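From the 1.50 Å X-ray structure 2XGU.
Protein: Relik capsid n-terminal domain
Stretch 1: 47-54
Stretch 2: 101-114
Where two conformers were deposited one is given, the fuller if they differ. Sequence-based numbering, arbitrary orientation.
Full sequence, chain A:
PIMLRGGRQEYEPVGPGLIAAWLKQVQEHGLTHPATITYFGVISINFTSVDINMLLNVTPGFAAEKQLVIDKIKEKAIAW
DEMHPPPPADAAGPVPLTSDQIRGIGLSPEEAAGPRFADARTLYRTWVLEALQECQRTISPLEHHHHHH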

# COMPACT_ATOMS: atom_id res chain seq x y z
N PHE A 47 -12.00 7.71 -8.57
CA PHE A 47 -11.54 9.10 -8.47
C PHE A 47 -10.44 9.37 -9.49
O PHE A 47 -9.59 8.51 -9.75
CB PHE A 47 -10.96 9.38 -7.08
CG PHE A 47 -11.96 9.84 -6.06
CD1 PHE A 47 -13.30 9.48 -6.15
CD2 PHE A 47 -11.55 10.64 -5.00
CE1 PHE A 47 -14.22 9.92 -5.19
CE2 PHE A 47 -12.46 11.07 -4.04
CZ PHE A 47 -13.79 10.71 -4.15
N THR A 48 -10.40 10.59 -10.03
CA THR A 48 -9.22 11.00 -10.79
C THR A 48 -8.13 11.47 -9.82
O THR A 48 -8.35 11.60 -8.61
CB THR A 48 -9.54 12.18 -11.72
OG1 THR A 48 -9.73 13.37 -10.93
CG2 THR A 48 -10.79 11.91 -12.53
N SER A 49 -6.92 11.70 -10.33
CA SER A 49 -5.85 12.20 -9.49
C SER A 49 -6.19 13.58 -8.92
O SER A 49 -5.84 13.90 -7.78
CB SER A 49 -4.52 12.19 -10.26
OG SER A 49 -4.26 10.87 -10.72
N VAL A 50 -6.89 14.39 -9.70
CA VAL A 50 -7.34 15.70 -9.22
C VAL A 50 -8.33 15.57 -8.05
O VAL A 50 -8.24 16.30 -7.06
CB VAL A 50 -7.94 16.55 -10.36
CG1 VAL A 50 -8.58 17.82 -9.81
CG2 VAL A 50 -6.85 16.90 -11.39
N ASP A 51 -9.28 14.64 -8.16
CA ASP A 51 -10.21 14.34 -7.08
C ASP A 51 -9.46 13.92 -5.81
O ASP A 51 -9.81 14.33 -4.70
CB ASP A 51 -11.13 13.18 -7.47
CG ASP A 51 -12.06 13.50 -8.63
OD1 ASP A 51 -12.41 14.66 -8.84
OD2 ASP A 51 -12.48 12.54 -9.33
N ILE A 52 -8.46 13.05 -5.95
CA ILE A 52 -7.71 12.56 -4.81
C ILE A 52 -6.98 13.70 -4.12
O ILE A 52 -6.99 13.81 -2.90
CB ILE A 52 -6.73 11.46 -5.25
CG1 ILE A 52 -7.51 10.19 -5.60
CG2 ILE A 52 -5.69 11.19 -4.14
CD1 ILE A 52 -6.70 9.15 -6.35
N ASN A 53 -6.34 14.55 -4.90
CA ASN A 53 -5.60 15.67 -4.34
C ASN A 53 -6.53 16.66 -3.67
O ASN A 53 -6.18 17.27 -2.67
CB ASN A 53 -4.74 16.34 -5.41
CG ASN A 53 -3.62 15.43 -5.86
OD1 ASN A 53 -3.20 14.55 -5.10
ND2 ASN A 53 -3.13 15.63 -7.08
N MET A 54 -7.74 16.78 -4.21
CA MET A 54 -8.73 17.66 -3.64
C MET A 54 -9.02 17.22 -2.20
O MET A 54 -9.01 18.04 -1.26
CB MET A 54 -10.00 17.59 -4.50
CG MET A 54 -10.65 18.89 -4.79
SD MET A 54 -11.28 19.53 -3.25
CE MET A 54 -12.01 18.07 -2.55
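Stretch 2 (101-114) QIRGIGLSPEEAAG

The ends of helices leave backbone groups without helical partners, and the packing of a helix start against a helix end illustrates how neighbouring side chains and waters satisfy them. In stretch 1 the chain enters a helix at Ser49, with Thr48 as N-cap. Stretch 2 begins in the last turn of another helix and leaves it at Gly104, whose positive phi (75°) belongs to a Schellman motif; a type II turn from Gly104 to Leu107 then leads to a short, weakly bonded helix at about 109-112, capped by Ser108. Stretch 2 passes across the start of the first helix, its path from Gly104 to Ala113 running partly against the helix direction. The backbones come closest at Ser49 and Gly104, CA to CA 4.9 Å, and the CA atoms of Thr48 and Ala113 lie 5.9 Å apart.

The close approach at Gly104 depends on a bare alpha carbon, since a CB there would come within 2.9 Å of Ser49 CB, a clash. Around it, stretch 1 supplies donors to the carbonyls of the ending helix. Ser49 OG donates to Ile102 O at 2.7 Å, and one turn further on Asn53 ND2 donates to Arg103 O, also at 2.7 Å. A water accepts from Asn53 ND2 (2.9 Å) and donates to Gly104 O (2.8 Å), extending the same pattern.

Val50 provides the apolar centre. Its CG2 lies 3.5 Å from Ala112 CB and 4.4 Å from Leu107 CB, while CG1 reaches Pro109 CG at 4.3 Å. Beside it, Thr48 OG1 accepts from Asp51 N at 3.1 Å, the capping bond, and CG2 lies 3.7 Å from Ala112 O and 3.8 Å from Ala113 CA. Water completes the seam where direct polar contact is absent, one molecule linking Ser49 N to Ala112 O (2.9 Å to each) and another lying between Thr48 OG1 (2.6 Å) and Pro109 O (2.7 Å).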

# COMPACT_ATOMS: atom_id res chain seq x y z
N GLN A 101 2.45 13.53 -14.01
CA GLN A 101 1.20 13.25 -14.70
C GLN A 101 0.33 12.26 -13.93
O GLN A 101 -0.88 12.42 -13.82
CB GLN A 101 1.48 12.72 -16.12
CG GLN A 101 2.07 13.78 -17.05
CD GLN A 101 2.43 13.23 -18.42
OE1 GLN A 101 1.98 13.75 -19.45
NE2 GLN A 101 3.24 12.18 -18.44
N ILE A 102 0.96 11.21 -13.40
CA ILE A 102 0.23 10.23 -12.60
C ILE A 102 -0.41 10.89 -11.37
O ILE A 102 -1.55 10.58 -11.03
CB ILE A 102 1.14 9.03 -12.24
CG1 ILE A 102 1.44 8.21 -13.49
CG2 ILE A 102 0.51 8.16 -11.16
CD1 ILE A 102 2.69 7.36 -13.36
N ARG A 103 0.30 11.83 -10.75
CA ARG A 103 -0.18 12.55 -9.56
C ARG A 103 -1.15 13.69 -9.89
O ARG A 103 -1.62 14.39 -8.98
CB ARG A 103 1.02 13.12 -8.80
CG ARG A 103 1.98 12.09 -8.20
CD ARG A 103 3.29 12.72 -7.74
NE ARG A 103 3.12 13.58 -6.58
CZ ARG A 103 4.06 14.37 -6.08
NH1 ARG A 103 5.26 14.42 -6.65
NH2 ARG A 103 3.80 15.11 -5.01
N GLY A 104 -1.43 13.91 -11.17
CA GLY A 104 -2.36 14.94 -11.61
C GLY A 104 -1.85 16.37 -11.56
O GLY A 104 -2.63 17.33 -11.56
N ILE A 105 -0.53 16.53 -11.52
CA ILE A 105 0.06 17.86 -11.41
C ILE A 105 -0.07 18.63 -12.72
O ILE A 105 0.36 18.16 -13.78
CB ILE A 105 1.53 17.76 -11.00
CG1 ILE A 105 1.62 17.14 -9.60
CG2 ILE A 105 2.18 19.15 -11.01
CD1 ILE A 105 3.04 16.86 -9.14
N GLY A 106 -0.69 19.80 -12.65
CA GLY A 106 -0.89 20.63 -13.83
C GLY A 106 -2.03 20.17 -14.73
O GLY A 106 -2.14 20.64 -15.86
N LEU A 107 -2.87 19.26 -14.23
CA LEU A 107 -4.00 18.80 -15.02
C LEU A 107 -5.27 19.53 -14.63
O LEU A 107 -5.52 19.77 -13.45
CB LEU A 107 -4.20 17.28 -14.84
CG LEU A 107 -3.05 16.36 -15.21
CD1 LEU A 107 -3.50 14.91 -15.09
CD2 LEU A 107 -2.53 16.66 -16.62
N SER A 108 -6.09 19.87 -15.63
CA SER A 108 -7.43 20.36 -15.35
C SER A 108 -8.27 19.17 -14.90
O SER A 108 -7.90 18.02 -15.19
CB SER A 108 -8.04 21.01 -16.60
OG SER A 108 -8.37 20.05 -17.59
N PRO A 109 -9.38 19.42 -14.21
CA PRO A 109 -10.23 18.28 -13.81
C PRO A 109 -10.71 17.49 -15.03
O PRO A 109 -10.74 16.26 -14.97
CB PRO A 109 -11.42 18.96 -13.12
CG PRO A 109 -10.85 20.24 -12.59
CD PRO A 109 -9.82 20.68 -13.59
N GLU A 110 -11.07 18.19 -16.11
CA GLU A 110 -11.48 17.54 -17.35
C GLU A 110 -10.36 16.69 -17.92
O GLU A 110 -10.57 15.53 -18.30
CB GLU A 110 -11.92 18.60 -18.37
CG GLU A 110 -13.15 19.41 -17.97
CD GLU A 110 -12.89 20.39 -16.83
OE1 GLU A 110 -11.73 20.83 -16.65
OE2 GLU A 110 -13.86 20.74 -16.13
N GLU A 111 -9.16 17.26 -18.00
CA GLU A 111 -8.02 16.52 -18.52
C GLU A 111 -7.77 15.25 -17.73
O GLU A 111 -7.58 14.18 -18.31
CB GLU A 111 -6.75 17.38 -18.49
CG GLU A 111 -6.63 18.35 -19.64
CD GLU A 111 -5.46 19.30 -19.48
OE1 GLU A 111 -4.96 19.80 -20.50
OE2 GLU A 111 -5.05 19.54 -18.32
N ALA A 112 -7.79 15.37 -16.41
CA ALA A 112 -7.51 14.24 -15.52
C ALA A 112 -8.55 13.13 -15.62
O ALA A 112 -8.30 11.99 -15.23
CB ALA A 112 -7.39 14.73 -14.08
N ALA A 113 -9.73 13.46 -16.15
CA ALA A 113 -10.81 12.49 -16.28
C ALA A 113 -10.80 11.79 -17.64
O ALA A 113 -11.63 10.91 -17.90
CB ALA A 113 -12.15 13.19 -16.04
N GLY A 114 -9.85 12.15 -18.50
CA GLY A 114 -9.78 11.60 -19.85
C GLY A 114 -9.17 10.22 -19.92
O GLY A 114 -8.49 9.78 -19.00
O HOH W 1 -10.63 15.40 -12.37
O HOH W 2 -6.32 11.54 -13.18
O HOH W 3 -3.95 17.58 -9.06